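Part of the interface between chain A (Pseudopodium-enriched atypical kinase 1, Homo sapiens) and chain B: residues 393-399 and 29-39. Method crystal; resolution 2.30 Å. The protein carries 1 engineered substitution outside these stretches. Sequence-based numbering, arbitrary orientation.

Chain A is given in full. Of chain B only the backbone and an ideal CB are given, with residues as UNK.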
# COMPACT_ATOMS: atom_id res chain seq x y z
N PHE A 393 -0.60 0.84 5.66
CA PHE A 393 0.04 0.16 4.54
C PHE A 393 -0.53 0.63 3.21
O PHE A 393 0.21 0.79 2.24
CB PHE A 393 -0.12 -1.36 4.69
CG PHE A 393 0.96 -2.01 5.51
CD1 PHE A 393 2.14 -2.42 4.92
CD2 PHE A 393 0.79 -2.20 6.87
CE1 PHE A 393 3.14 -3.02 5.67
CE2 PHE A 393 1.78 -2.80 7.63
CZ PHE A 393 2.95 -3.21 7.03
N ALA A 394 -1.84 0.85 3.16
CA ALA A 394 -2.47 1.28 1.91
C ALA A 394 -1.98 2.66 1.49
O ALA A 394 -1.83 2.93 0.29
CB ALA A 394 -4.00 1.28 2.07
N GLU A 395 -1.73 3.55 2.45
CA GLU A 395 -1.26 4.89 2.12
C GLU A 395 0.18 4.87 1.62
O GLU A 395 0.57 5.74 0.82
CB GLU A 395 -1.40 5.81 3.32
CG GLU A 395 -2.83 5.99 3.80
CD GLU A 395 -2.96 6.96 4.96
OE1 GLU A 395 -3.89 7.79 4.95
OE2 GLU A 395 -2.12 6.90 5.89
N LYS A 396 0.99 3.90 2.06
CA LYS A 396 2.36 3.81 1.57
C LYS A 396 2.42 3.34 0.12
O LYS A 396 3.45 3.55 -0.54
CB LYS A 396 3.18 2.88 2.46
CG LYS A 396 3.66 3.54 3.74
CD LYS A 396 4.56 2.61 4.54
CE LYS A 396 5.23 3.36 5.69
NZ LYS A 396 6.07 4.48 5.19
N SER A 397 1.36 2.71 -0.39
CA SER A 397 1.35 2.29 -1.79
C SER A 397 1.32 3.46 -2.76
O SER A 397 1.55 3.25 -3.96
CB SER A 397 0.14 1.38 -2.05
OG SER A 397 -1.07 2.10 -1.98
N LEU A 398 1.05 4.67 -2.28
CA LEU A 398 1.07 5.87 -3.10
C LEU A 398 2.24 6.78 -2.78
O LEU A 398 2.42 7.80 -3.46
CB LEU A 398 -0.25 6.63 -2.94
CG LEU A 398 -1.48 5.84 -3.38
CD1 LEU A 398 -2.77 6.54 -2.97
CD2 LEU A 398 -1.44 5.61 -4.88
N ASP A 399 3.05 6.45 -1.78
CA ASP A 399 4.25 7.22 -1.45
C ASP A 399 5.50 6.37 -1.64
O ASP A 399 6.11 6.38 -2.71
CB ASP A 399 4.18 7.75 -0.02
CG ASP A 399 3.31 8.98 0.11
OD1 ASP A 399 3.81 10.10 -0.13
OD2 ASP A 399 2.12 8.83 0.46
N UNK B 29 -11.36 8.04 0.72
CA UNK B 29 -11.41 9.38 0.14
C UNK B 29 -10.01 9.98 0.01
O UNK B 29 -9.70 10.64 -0.99
CB UNK B 29 -12.30 10.29 0.99
N UNK B 30 -9.16 9.75 1.01
CA UNK B 30 -7.79 10.25 0.93
C UNK B 30 -7.00 9.51 -0.14
O UNK B 30 -6.19 10.12 -0.85
CB UNK B 30 -7.09 10.12 2.29
N UNK B 31 -7.22 8.20 -0.28
CA UNK B 31 -6.56 7.44 -1.33
C UNK B 31 -7.02 7.89 -2.71
O UNK B 31 -6.21 7.96 -3.64
CB UNK B 31 -6.82 5.94 -1.15
N UNK B 32 -8.31 8.20 -2.86
CA UNK B 32 -8.81 8.67 -4.14
C UNK B 32 -8.22 10.02 -4.51
O UNK B 32 -7.87 10.26 -5.67
CB UNK B 32 -10.34 8.76 -4.11
N UNK B 33 -8.11 10.92 -3.53
CA UNK B 33 -7.53 12.24 -3.78
C UNK B 33 -6.04 12.11 -4.10
O UNK B 33 -5.52 12.81 -4.98
CB UNK B 33 -7.74 13.16 -2.57
N UNK B 34 -5.34 11.21 -3.41
CA UNK B 34 -3.93 11.00 -3.70
C UNK B 34 -3.73 10.42 -5.09
O UNK B 34 -2.80 10.80 -5.81
CB UNK B 34 -3.30 10.08 -2.65
N UNK B 35 -4.59 9.48 -5.50
CA UNK B 35 -4.55 8.98 -6.87
C UNK B 35 -4.80 10.10 -7.87
O UNK B 35 -4.10 10.21 -8.88
CB UNK B 35 -5.58 7.86 -7.06
N UNK B 36 -5.79 10.95 -7.59
CA UNK B 36 -6.11 12.05 -8.49
C UNK B 36 -4.91 12.96 -8.70
O UNK B 36 -4.62 13.36 -9.84
CB UNK B 36 -7.29 12.86 -7.95
N UNK B 37 -4.19 13.29 -7.63
CA UNK B 37 -3.04 14.17 -7.77
C UNK B 37 -1.89 13.48 -8.50
O UNK B 37 -1.09 14.15 -9.16
CB UNK B 37 -2.57 14.65 -6.39
N UNK B 38 -1.80 12.15 -8.40
CA UNK B 38 -0.75 11.43 -9.12
C UNK B 38 -1.06 11.33 -10.61
O UNK B 38 -0.15 11.41 -11.44
CB UNK B 38 -0.57 10.03 -8.53
N UNK B 39 -2.33 11.15 -10.96
CA UNK B 39 -2.71 11.06 -12.37
C UNK B 39 -2.78 12.42 -13.05
O UNK B 39 -2.76 12.48 -14.28
CB UNK B 39 -4.06 10.36 -12.50

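Chain B runs through this contact as one regular helix, with phi/psi near -65/-40 along most of its length, so the question is which positions meet chain A around Ala394(A), Glu395(A) and the type I turn from Lys396(A) to Asp399(A).

Position 29 finds nothing of chain A within 5.5 Å of its ideal CB, and the visible atoms set no rule there; it is Lys29(B), chi1 m and extended beyond it, out of reach.

At position 30 the CA-to-CB bond points toward chain A, and the ideal CB lies 4.8 Å from Glu395(A) OE1. A carboxylate at the edge of a contact asks for a positive charge or a donor: lysine, arginine, perhaps glutamine. The deposited residue is Lys30(B), all trans, whose NZ reaches Glu395(A) OE1 at 3.3 Å. This is a salt bridge that includes a weak hydrogen bond.

Position 31 points sideways, its ideal CB 4.5 Å from Leu398(A) CD1, with Ala394(A) and the aliphatic part of Glu395(A) close by. The surroundings are mostly carbon, and an apolar chain of medium length, such as leucine, isoleucine or methionine, could turn its end inward. Leu31(B) does so: its CD2 packs 3.7 Å from Leu398(A) CD1 and 3.7 Å from Ala394(A) O, while its CD1 lies 4.2 Å from Ala394(A) CB. Leu31(B) CD2 also lies 4.1 Å from Glu395(A) CA, so the leucine packs on backbone as well as side chain.

Positions 32 and 33 point away and sideways respectively, with no part of chain A near their ideal CB atoms; they are Ala32(B) and Val33(B), neither in contact with this stretch of chain A.

Position 34 points toward chain A, and its ideal CB is already 3.6 Å from Leu398(A) CD1. The first carbon already packs on the leucine, so the rest of a long chain has to run on along the surface, where Asp399(A) offers a negative charge; a long, flexible chain such as lysine, arginine, glutamine or methionine would suit. It is Lys34(B). Its CB lies 3.6 Å from Leu398(A) CD1, and its CE comes 3.7 Å from OD2 of Asp399(A), which is poorly ordered, so this approach deserves little weight. The lysine acts here largely through its methylenes, with chi1 at -98°, between the usual wells.

Position 35 points sideways, 5.1 Å from Leu398(A) CD1 at its ideal CB. A small or medium apolar residue, such as cysteine, alanine or valine, would fit beside the leucine. Cys35(B) places SG 4.0 Å from Leu398(A) CD2.

Positions 36 and 37 are out of reach, occupied by Glu36(B) and Asp37(B).

Position 38 points toward chain A, but from farther off, so only a side chain of some length can close the gap; leucine or methionine would answer Leu398(A). Leu38(B) brings CD1 to 3.8 Å from Leu398(A) CD2.

Position 39 is out of reach: Phe39(B) makes no contact with this stretch of chain A.

The rule is a knob, Leu398(A), held among positions 31, 34, 35 and 38, with a salt bridge at position 30.

Chain B, residues 29-39: KKLAVKCEDLF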
# COMPACT_ATOMS: atom_id res chain seq x y z
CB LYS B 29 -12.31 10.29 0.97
CG LYS B 29 -13.78 9.93 0.90
CD LYS B 29 -14.61 10.83 1.81
CE LYS B 29 -16.08 10.47 1.73
NZ LYS B 29 -16.88 11.21 2.74
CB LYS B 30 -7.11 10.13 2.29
CG LYS B 30 -5.70 10.69 2.35
CD LYS B 30 -5.11 10.57 3.75
CE LYS B 30 -3.67 11.07 3.80
NZ LYS B 30 -3.09 10.95 5.16
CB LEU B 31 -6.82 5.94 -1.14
CG LEU B 31 -6.19 5.28 0.09
CD1 LEU B 31 -6.74 3.88 0.29
CD2 LEU B 31 -4.68 5.25 -0.04
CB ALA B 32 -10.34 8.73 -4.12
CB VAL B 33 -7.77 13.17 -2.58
CG1 VAL B 33 -6.96 14.45 -2.72
CG2 VAL B 33 -9.26 13.49 -2.46
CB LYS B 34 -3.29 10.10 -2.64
CG LYS B 34 -2.55 10.86 -1.55
CD LYS B 34 -2.01 9.92 -0.49
CE LYS B 34 -1.06 10.65 0.45
NZ LYS B 34 -1.69 11.87 1.02
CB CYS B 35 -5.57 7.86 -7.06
SG CYS B 35 -5.17 6.31 -6.21
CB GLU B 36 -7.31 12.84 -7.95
CG GLU B 36 -7.60 14.13 -8.69
CD GLU B 36 -8.88 14.78 -8.22
OE1 GLU B 36 -9.97 14.22 -8.48
OE2 GLU B 36 -8.81 15.86 -7.59
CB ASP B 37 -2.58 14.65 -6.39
CG ASP B 37 -3.63 15.51 -5.70
OD1 ASP B 37 -4.50 16.07 -6.40
OD2 ASP B 37 -3.58 15.63 -4.45
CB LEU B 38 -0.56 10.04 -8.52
CG LEU B 38 0.03 9.99 -7.11
CD1 LEU B 38 0.14 8.55 -6.63
CD2 LEU B 38 1.38 10.68 -7.07
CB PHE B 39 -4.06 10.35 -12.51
CG PHE B 39 -3.99 8.86 -12.33
CD1 PHE B 39 -3.62 8.03 -13.37
CD2 PHE B 39 -4.30 8.28 -11.11
CE1 PHE B 39 -3.55 6.66 -13.20
CE2 PHE B 39 -4.24 6.92 -10.93
CZ PHE B 39 -3.86 6.10 -11.98
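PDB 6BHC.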